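Local coordinates for structural polyprotein, VP3 (Israeli acute paralysis virus, PDB 5CDD) that probably serves as a structural subunit of the viral capsid, packing with other structural-polyprotein chains in the shell of the virion, at residues V90-Y98 and V260-V269; V208-G218 and W228-G236. All blocks are in the same frame, centred on the assembly; numbering follows the deposited sequence.

Contact 1: residues V90-Y98 and V260-V269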
loop_
_atom_site.group_PDB
_atom_site.type_symbol
_atom_site.label_atom_id
_atom_site.label_comp_id
_atom_site.label_asym_id
_atom_site.label_seq_id
_atom_site.Cartn_x
_atom_site.Cartn_y
_atom_site.Cartn_z
ATOM N N VAL B 90 42.570 17.651 -49.112
ATOM C CA VAL B 90 42.549 16.423 -48.329
ATOM C C VAL B 90 41.853 16.772 -47.014
ATOM O O VAL B 90 42.327 17.619 -46.255
ATOM C CB VAL B 90 43.967 15.902 -48.020
ATOM C CG1 VAL B 90 43.875 14.589 -47.258
ATOM C CG2 VAL B 90 44.748 15.710 -49.310
ATOM N N ILE B 91 40.724 16.122 -46.754
ATOM C CA ILE B 91 39.963 16.393 -45.543
ATOM C C ILE B 91 39.836 15.194 -44.609
ATOM O O ILE B 91 39.246 14.173 -44.969
ATOM C CB ILE B 91 38.540 16.878 -45.892
ATOM C CG1 ILE B 91 38.624 18.111 -46.793
ATOM C CG2 ILE B 91 37.771 17.203 -44.619
ATOM C CD1 ILE B 91 37.282 18.608 -47.272
ATOM N N PRO B 92 40.395 15.300 -43.393
ATOM C CA PRO B 92 40.308 14.194 -42.437
ATOM C C PRO B 92 38.847 13.988 -42.043
ATOM O O PRO B 92 38.208 14.896 -41.506
ATOM C CB PRO B 92 41.153 14.683 -41.262
ATOM C CG PRO B 92 42.153 15.578 -41.911
ATOM C CD PRO B 92 41.310 16.343 -42.900
ATOM N N VAL B 93 38.315 12.803 -42.323
ATOM C CA VAL B 93 36.930 12.504 -41.987
ATOM C C VAL B 93 36.814 12.202 -40.498
ATOM O O VAL B 93 37.325 11.195 -40.026
ATOM C CB VAL B 93 36.413 11.293 -42.788
ATOM C CG1 VAL B 93 34.996 10.950 -42.361
ATOM C CG2 VAL B 93 36.450 11.606 -44.272
ATOM N N GLY B 94 36.147 13.083 -39.761
ATOM C CA GLY B 94 35.991 12.877 -38.333
ATOM C C GLY B 94 35.317 14.058 -37.666
ATOM O O GLY B 94 35.386 15.183 -38.164
ATOM N N MET B 95 34.670 13.805 -36.533
ATOM C CA MET B 95 33.967 14.854 -35.806
ATOM C C MET B 95 34.906 15.860 -35.139
ATOM O O MET B 95 34.613 17.054 -35.108
ATOM C CB MET B 95 33.032 14.228 -34.766
ATOM C CG MET B 95 31.863 15.118 -34.374
ATOM S SD MET B 95 30.565 14.218 -33.500
ATOM C CE MET B 95 30.682 14.933 -31.865
ATOM N N PRO B 96 36.045 15.393 -34.589
ATOM C CA PRO B 96 36.999 16.297 -33.934
ATOM C C PRO B 96 37.574 17.321 -34.913
ATOM O O PRO B 96 37.468 17.156 -36.129
ATOM C CB PRO B 96 38.075 15.346 -33.416
ATOM C CG PRO B 96 37.324 14.081 -33.175
ATOM C CD PRO B 96 36.455 13.991 -34.400
ATOM N N CYS B 97 38.190 18.374 -34.385
ATOM C CA CYS B 97 38.774 19.402 -35.237
ATOM C C CYS B 97 40.158 18.961 -35.708
ATOM O O CYS B 97 40.909 18.346 -34.952
ATOM C CB CYS B 97 38.873 20.728 -34.481
ATOM S SG CYS B 97 39.033 22.154 -35.577
ATOM N N TYR B 98 40.492 19.278 -36.956
ATOM C CA TYR B 98 41.779 18.886 -37.520
ATOM C C TYR B 98 42.645 20.058 -37.968
ATOM O O TYR B 98 43.850 19.903 -38.172
ATOM C CB TYR B 98 41.555 17.937 -38.700
ATOM C CG TYR B 98 40.686 18.520 -39.791
ATOM C CD1 TYR B 98 41.190 19.469 -40.682
ATOM C CD2 TYR B 98 39.350 18.141 -39.919
ATOM C CE1 TYR B 98 40.385 20.027 -41.674
ATOM C CE2 TYR B 98 38.536 18.694 -40.906
ATOM C CZ TYR B 98 39.061 19.636 -41.778
ATOM O OH TYR B 98 38.262 20.186 -42.751
ATOM N N VAL B 260 33.496 24.248 -48.673
ATOM C CA VAL B 260 33.243 22.984 -47.994
ATOM C C VAL B 260 32.599 23.190 -46.628
ATOM O O VAL B 260 33.171 23.843 -45.755
ATOM C CB VAL B 260 34.549 22.187 -47.799
ATOM C CG1 VAL B 260 34.249 20.854 -47.134
ATOM C CG2 VAL B 260 35.233 21.977 -49.139
ATOM N N TRP B 261 31.404 22.631 -46.456
ATOM C CA TRP B 261 30.678 22.733 -45.194
ATOM C C TRP B 261 30.820 21.422 -44.431
ATOM O O TRP B 261 30.926 20.356 -45.036
ATOM C CB TRP B 261 29.196 23.018 -45.442
ATOM C CG TRP B 261 28.925 24.335 -46.104
ATOM C CD1 TRP B 261 29.177 24.670 -47.405
ATOM C CD2 TRP B 261 28.345 25.495 -45.496
ATOM N NE1 TRP B 261 28.786 25.967 -47.644
ATOM C CE2 TRP B 261 28.272 26.496 -46.489
ATOM C CE3 TRP B 261 27.878 25.786 -44.206
ATOM C CZ2 TRP B 261 27.751 27.769 -46.234
ATOM C CZ3 TRP B 261 27.359 27.053 -43.952
ATOM C CH2 TRP B 261 27.300 28.027 -44.963
ATOM N N LYS B 262 30.816 21.504 -43.104
ATOM C CA LYS B 262 30.957 20.314 -42.272
ATOM C C LYS B 262 29.962 20.263 -41.116
ATOM O O LYS B 262 29.661 21.282 -40.491
ATOM C CB LYS B 262 32.383 20.238 -41.717
ATOM C CG LYS B 262 32.625 19.077 -40.765
ATOM C CD LYS B 262 34.037 19.102 -40.199
ATOM C CE LYS B 262 34.263 17.946 -39.236
ATOM N NZ LYS B 262 35.657 17.902 -38.714
ATOM N N TRP B 263 29.453 19.066 -40.843
ATOM C CA TRP B 263 28.515 18.843 -39.748
ATOM C C TRP B 263 28.356 17.335 -39.561
ATOM O O TRP B 263 28.794 16.556 -40.408
ATOM C CB TRP B 263 27.167 19.524 -40.036
ATOM C CG TRP B 263 26.280 18.824 -41.021
ATOM C CD1 TRP B 263 25.366 17.845 -40.751
ATOM C CD2 TRP B 263 26.221 19.049 -42.435
ATOM N NE1 TRP B 263 24.739 17.448 -41.908
ATOM C CE2 TRP B 263 25.246 18.169 -42.958
ATOM C CE3 TRP B 263 26.898 19.907 -43.313
ATOM C CZ2 TRP B 263 24.930 18.122 -44.321
ATOM C CZ3 TRP B 263 26.583 19.861 -44.671
ATOM C CH2 TRP B 263 25.608 18.973 -45.158
ATOM N N ALA B 264 27.750 16.922 -38.452
ATOM C CA ALA B 264 27.581 15.497 -38.178
ATOM C C ALA B 264 26.141 15.067 -37.922
ATOM O O ALA B 264 25.281 15.881 -37.584
ATOM C CB ALA B 264 28.453 15.100 -36.990
ATOM N N GLU B 265 25.892 13.772 -38.088
ATOM C CA GLU B 265 24.568 13.201 -37.867
ATOM C C GLU B 265 24.740 11.843 -37.197
ATOM O O GLU B 265 25.822 11.261 -37.244
ATOM C CB GLU B 265 23.830 13.034 -39.193
ATOM C CG GLU B 265 23.876 14.267 -40.074
ATOM C CD GLU B 265 22.976 14.154 -41.288
ATOM O OE1 GLU B 265 22.894 13.052 -41.870
ATOM O OE2 GLU B 265 22.360 15.173 -41.667
ATOM N N ASP B 266 23.673 11.342 -36.580
ATOM C CA ASP B 266 23.719 10.061 -35.885
ATOM C C ASP B 266 24.886 10.118 -34.905
ATOM O O ASP B 266 25.687 9.187 -34.809
ATOM C CB ASP B 266 23.923 8.922 -36.883
ATOM C CG ASP B 266 22.857 8.896 -37.960
ATOM O OD1 ASP B 266 21.658 8.896 -37.605
ATOM O OD2 ASP B 266 23.218 8.877 -39.160
ATOM N N VAL B 267 24.964 11.229 -34.179
ATOM C CA VAL B 267 26.028 11.460 -33.217
ATOM C C VAL B 267 25.811 10.798 -31.868
ATOM O O VAL B 267 24.692 10.733 -31.362
ATOM C CB VAL B 267 26.227 12.973 -32.975
ATOM C CG1 VAL B 267 27.353 13.201 -31.981
ATOM C CG2 VAL B 267 26.523 13.678 -34.284
ATOM N N VAL B 268 26.904 10.300 -31.301
ATOM C CA VAL B 268 26.896 9.676 -29.990
ATOM C C VAL B 268 28.275 9.944 -29.402
ATOM O O VAL B 268 29.287 9.790 -30.086
ATOM C CB VAL B 268 26.651 8.150 -30.064
ATOM C CG1 VAL B 268 25.356 7.868 -30.775
ATOM C CG2 VAL B 268 27.782 7.463 -30.778
ATOM N N VAL B 269 28.311 10.381 -28.150
ATOM C CA VAL B 269 29.574 10.665 -27.489
ATOM C C VAL B 269 29.729 9.790 -26.256
ATOM O O VAL B 269 28.740 9.386 -25.639
ATOM C CB VAL B 269 29.669 12.142 -27.080
ATOM C CG1 VAL B 269 29.698 13.016 -28.321
ATOM C CG2 VAL B 269 28.498 12.516 -26.193
#

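Contact 2: residues V208-G218 and W228-G236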
loop_
_atom_site.group_PDB
_atom_site.type_symbol
_atom_site.label_atom_id
_atom_site.label_comp_id
_atom_site.label_asym_id
_atom_site.label_seq_id
_atom_site.Cartn_x
_atom_site.Cartn_y
_atom_site.Cartn_z
ATOM N N VAL B 208 32.894 4.199 -40.011
ATOM C CA VAL B 208 33.540 2.939 -40.363
ATOM C C VAL B 208 34.913 2.871 -39.709
ATOM O O VAL B 208 35.771 3.722 -39.946
ATOM C CB VAL B 208 33.698 2.774 -41.892
ATOM C CG1 VAL B 208 32.327 2.637 -42.537
ATOM C CG2 VAL B 208 34.453 3.959 -42.479
ATOM N N SER B 209 35.108 1.855 -38.876
ATOM C CA SER B 209 36.368 1.675 -38.172
ATOM C C SER B 209 36.371 0.317 -37.483
ATOM O O SER B 209 35.328 -0.322 -37.357
ATOM C CB SER B 209 36.539 2.788 -37.132
ATOM O OG SER B 209 37.772 2.676 -36.448
ATOM N N ASN B 210 37.548 -0.131 -37.055
ATOM C CA ASN B 210 37.662 -1.408 -36.363
ATOM C C ASN B 210 37.541 -1.131 -34.868
ATOM O O ASN B 210 37.832 -1.982 -34.028
ATOM C CB ASN B 210 38.999 -2.081 -36.695
ATOM C CG ASN B 210 40.188 -1.240 -36.301
ATOM O OD1 ASN B 210 40.207 -0.029 -36.517
ATOM N ND2 ASN B 210 41.201 -1.882 -35.730
ATOM N N LYS B 211 37.103 0.084 -34.558
ATOM C CA LYS B 211 36.896 0.516 -33.185
ATOM C C LYS B 211 35.441 0.928 -33.054
ATOM O O LYS B 211 34.799 1.293 -34.038
ATOM C CB LYS B 211 37.790 1.709 -32.856
ATOM C CG LYS B 211 39.261 1.431 -33.021
ATOM C CD LYS B 211 40.084 2.663 -32.710
ATOM C CE LYS B 211 41.548 2.424 -33.028
ATOM N NZ LYS B 211 41.740 2.039 -34.458
ATOM N N MET B 212 34.922 0.867 -31.837
ATOM C CA MET B 212 33.540 1.241 -31.586
ATOM C C MET B 212 33.393 2.762 -31.570
ATOM O O MET B 212 32.377 3.308 -32.006
ATOM C CB MET B 212 33.089 0.668 -30.250
ATOM C CG MET B 212 33.051 -0.839 -30.202
ATOM S SD MET B 212 32.283 -1.400 -28.680
ATOM C CE MET B 212 30.768 -2.077 -29.322
ATOM N N PHE B 213 34.418 3.433 -31.057
ATOM C CA PHE B 213 34.446 4.886 -30.967
ATOM C C PHE B 213 35.862 5.355 -31.283
ATOM O O PHE B 213 36.819 4.592 -31.144
ATOM C CB PHE B 213 34.092 5.343 -29.551
ATOM C CG PHE B 213 32.770 4.834 -29.046
ATOM C CD1 PHE B 213 31.574 5.365 -29.519
ATOM C CD2 PHE B 213 32.724 3.851 -28.062
ATOM C CE1 PHE B 213 30.351 4.927 -29.014
ATOM C CE2 PHE B 213 31.510 3.406 -27.552
ATOM C CZ PHE B 213 30.320 3.947 -28.028
ATOM N N LEU B 214 35.995 6.610 -31.705
ATOM C CA LEU B 214 37.301 7.184 -32.012
ATOM C C LEU B 214 37.596 8.315 -31.034
ATOM O O LEU B 214 36.678 8.917 -30.477
ATOM C CB LEU B 214 37.332 7.711 -33.448
ATOM C CG LEU B 214 37.355 6.662 -34.562
ATOM C CD1 LEU B 214 37.230 7.345 -35.910
ATOM C CD2 LEU B 214 38.647 5.866 -34.490
ATOM N N LYS B 215 38.877 8.599 -30.822
ATOM C CA LYS B 215 39.272 9.652 -29.898
ATOM C C LYS B 215 38.827 11.025 -30.385
ATOM O O LYS B 215 38.549 11.213 -31.567
ATOM C CB LYS B 215 40.789 9.621 -29.686
ATOM C CG LYS B 215 41.276 8.395 -28.912
ATOM C CD LYS B 215 42.758 8.498 -28.559
ATOM C CE LYS B 215 43.194 7.388 -27.603
ATOM N NZ LYS B 215 43.115 6.029 -28.205
ATOM N N THR B 216 38.758 11.983 -29.467
ATOM C CA THR B 216 38.332 13.335 -29.809
ATOM C C THR B 216 39.448 14.368 -29.689
ATOM O O THR B 216 39.193 15.568 -29.757
ATOM C CB THR B 216 37.162 13.788 -28.909
ATOM O OG1 THR B 216 37.606 13.837 -27.546
ATOM C CG2 THR B 216 35.983 12.830 -29.038
ATOM N N ALA B 217 40.678 13.899 -29.514
ATOM C CA ALA B 217 41.826 14.787 -29.376
ATOM C C ALA B 217 42.011 15.659 -30.615
ATOM O O ALA B 217 42.243 16.866 -30.515
ATOM C CB ALA B 217 43.087 13.965 -29.122
ATOM N N GLY B 218 41.895 15.042 -31.785
ATOM C CA GLY B 218 42.064 15.782 -33.022
ATOM C C GLY B 218 43.440 16.398 -33.234
ATOM O O GLY B 218 44.463 15.746 -33.012
ATOM N N TRP B 228 50.088 11.056 -32.683
ATOM C CA TRP B 228 49.364 9.794 -32.574
ATOM C C TRP B 228 47.883 9.926 -32.273
ATOM O O TRP B 228 47.068 9.171 -32.803
ATOM C CB TRP B 228 49.986 8.887 -31.515
ATOM C CG TRP B 228 49.448 7.492 -31.595
ATOM C CD1 TRP B 228 49.659 6.594 -32.603
ATOM C CD2 TRP B 228 48.606 6.827 -30.634
ATOM N NE1 TRP B 228 49.010 5.413 -32.327
ATOM C CE2 TRP B 228 48.361 5.529 -31.132
ATOM C CE3 TRP B 228 48.047 7.205 -29.406
ATOM C CZ2 TRP B 228 47.569 4.605 -30.439
ATOM C CZ3 TRP B 228 47.260 6.281 -28.718
ATOM C CH2 TRP B 228 47.032 4.996 -29.237
ATOM N N ASN B 229 47.532 10.863 -31.401
ATOM C CA ASN B 229 46.132 11.059 -31.055
ATOM C C ASN B 229 45.388 11.579 -32.266
ATOM O O ASN B 229 44.189 11.353 -32.416
ATOM C CB ASN B 229 45.982 12.053 -29.904
ATOM C CG ASN B 229 46.493 11.503 -28.591
ATOM O OD1 ASN B 229 46.065 10.437 -28.138
ATOM N ND2 ASN B 229 47.414 12.228 -27.968
ATOM N N PHE B 230 46.118 12.273 -33.130
ATOM C CA PHE B 230 45.548 12.829 -34.344
ATOM C C PHE B 230 45.010 11.708 -35.222
ATOM O O PHE B 230 43.868 11.757 -35.677
ATOM C CB PHE B 230 46.614 13.612 -35.108
ATOM C CG PHE B 230 46.130 14.172 -36.409
ATOM C CD1 PHE B 230 45.283 15.273 -36.435
ATOM C CD2 PHE B 230 46.489 13.573 -37.610
ATOM C CE1 PHE B 230 44.798 15.771 -37.641
ATOM C CE2 PHE B 230 46.012 14.061 -38.821
ATOM C CZ PHE B 230 45.164 15.161 -38.837
ATOM N N HIS B 231 45.838 10.696 -35.450
ATOM C CA HIS B 231 45.455 9.562 -36.281
ATOM C C HIS B 231 44.374 8.710 -35.632
ATOM O O HIS B 231 43.584 8.066 -36.321
ATOM C CB HIS B 231 46.682 8.700 -36.587
ATOM C CG HIS B 231 47.700 9.387 -37.443
ATOM N ND1 HIS B 231 47.424 9.823 -38.721
ATOM C CD2 HIS B 231 48.988 9.727 -37.199
ATOM C CE1 HIS B 231 48.498 10.402 -39.228
ATOM N NE2 HIS B 231 49.461 10.357 -38.325
ATOM N N GLU B 232 44.341 8.715 -34.304
ATOM C CA GLU B 232 43.359 7.941 -33.555
ATOM C C GLU B 232 42.013 8.655 -33.457
ATOM O O GLU B 232 41.110 8.191 -32.762
ATOM C CB GLU B 232 43.885 7.664 -32.142
ATOM C CG GLU B 232 45.087 6.740 -32.094
ATOM C CD GLU B 232 44.742 5.327 -32.519
ATOM O OE1 GLU B 232 43.944 4.671 -31.812
ATOM O OE2 GLU B 232 45.262 4.875 -33.563
ATOM N N SER B 233 41.874 9.772 -34.164
ATOM C CA SER B 233 40.640 10.546 -34.115
ATOM C C SER B 233 39.878 10.687 -35.431
ATOM O O SER B 233 38.904 11.435 -35.478
ATOM C CB SER B 233 40.937 11.956 -33.594
ATOM O OG SER B 233 41.663 11.927 -32.381
ATOM N N PHE B 234 40.275 9.981 -36.490
ATOM C CA PHE B 234 39.574 10.178 -37.755
ATOM C C PHE B 234 39.034 9.022 -38.595
ATOM O O PHE B 234 37.964 9.157 -39.180
ATOM C CB PHE B 234 40.413 11.112 -38.624
ATOM C CG PHE B 234 40.512 12.500 -38.065
ATOM C CD1 PHE B 234 39.404 13.341 -38.065
ATOM C CD2 PHE B 234 41.688 12.947 -37.477
ATOM C CE1 PHE B 234 39.465 14.604 -37.484
ATOM C CE2 PHE B 234 41.760 14.211 -36.892
ATOM C CZ PHE B 234 40.646 15.040 -36.895
ATOM N N SER B 235 39.744 7.905 -38.685
ATOM C CA SER B 235 39.250 6.756 -39.463
ATOM C C SER B 235 39.458 6.827 -40.974
ATOM O O SER B 235 39.298 5.821 -41.667
ATOM C CB SER B 235 37.752 6.529 -39.218
ATOM O OG SER B 235 36.965 7.253 -40.159
ATOM N N GLY B 236 39.790 8.003 -41.493
ATOM C CA GLY B 236 39.998 8.117 -42.925
ATOM C C GLY B 236 40.052 9.550 -43.405
ATOM O O GLY B 236 40.249 10.469 -42.610
#

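Contact 1: residues V90-Y98 and V260-V269
Ile91 and Val260 meet tip to tip, CD1 of Ile91 lying 3.8 Å from CG1 of Val260, at one end of a contact between the two sheets of the jelly-roll beta-sandwich of picornavirus-like capsid proteins. Strand 90-92 is an outer strand of the four-stranded sheet in this chain. Residues 260-265 belong to the other sheet, and the chain turns a corner at Asp266 before strand 267-270. The buried segments do not pair as strands; side-chain packing and a lysine that reaches backbone carbonyls join them.

The middle is filled by one long bump. With CG anti to the backbone N (chi1 177°) and the chain extended to its end, Lys262 carries its amino group across to the curled loop beyond strand 90-92. NZ gives a hydrogen bond of 2.8 Å to Gly94 O, nearly in line with the carbonyl bond, and a weak one of 3.2 Å to Pro96 O. Glu124 of helix 122-127 adds a salt bridge to the same nitrogen. Two carbonyls, one of them weakly bound, and a carboxylate surround this buried amino group. The Tyr98 side chain runs past Lys262 in the opposite direction, its CE2 3.7 Å from NZ. Pro92 CD sits over the centre of one face of that ring, and the hydroxyl is hydrogen-bonded to His67.

At the other end Met95 is the bump and the corner of the chain is the hollow. Its side chain crosses Val267 and Val269 at about a right angle. SD lies 4.2 Å from Ala264 CB, on the near side of the corner. A bend at chi3 (112°) turns the methyl toward the strand after it. There Met95 CE lies 4.1 Å from Val269 CG1, while SD rests 3.7 Å from Val267 CG1.

Contact 2: residues V208-G218 and W228-G236
Lys215 and Ser233 bring their backbones to 4.5 Å between CA atoms, where short strand 214-215 passes the turn that follows helix 228-231. Lys215 N donates to Glu232 O at 3.0 Å. Strand 214-215 pairs with strand 132-144, Leu214 bonding to Trp133 through the backbone, and the helical turn packs on this segment.

The side chain of Ser233 works in both directions. Its OG donates to Asn229 O at 2.6 Å, back into the helix, and accepts from Gly218 N at 3.2 Å with a fairly straight N-H (163°). Close by, Ala217 CB packs 3.6 Å from Asn229 CB. Gly218 O approaches the edge of the Phe230 ring, in its plane, and the ring of Phe234 lies against Gly218 CA.

Lys215 and Glu232 lie side by side and point the same way, aliphatic part against aliphatic part. Glu232 CG sits over the centre of one face of the Trp228 ring. Beyond it the chain bends at chi2 (-67°), and OE1 ends near both lysines. The salt bridge from Lys215 NZ to Glu232 OE1 is long, 3.9 Å. The same ammonium is hydrogen-bonded to Gln150 of another structural-polyprotein chain. Lys211 comes across Glu232 at about a right angle, with CE 3.5 Å from OE1, but its NZ stays beyond salt-bridge range, 4.3 Å from OE1. At the far end Leu214 CD1 packs against Ser235 CB, which also meets Val208 O.

The turn after helix 228-231 is tied to segment 208-218 by two hydrogen bonds, one through Glu232 O and one through the Ser233 hydroxyl. Lys215, and more weakly Lys211, would probably favour the charged carboxylate of Glu232, while Lys215 also takes part in the interface between subunits.

How the contacts relate
The centres of the two contacts lie about 11 Å apart, and the contacts touch. Contact 2 is nested inside the loop that contact 1 closes: the order along the chain is 90-98, 208-218, 228-236, 260-269. Strand 90-92 pairs with strand 236-247, which starts where contact 2 ends, and a probable hydrogen bond from Val93 N to Gly236 O joins them. Phe234 packs on Val93 and Gly94, and Pro96 on Lys215 O. Strands 214-215, 255-265 and 267-270 all pair with strand 132-144. Contact 1 is centred about 5 Å from the centre of the chain and contact 2 about 12 Å. Both touch neighbouring chains, contact 2 with more of its residues.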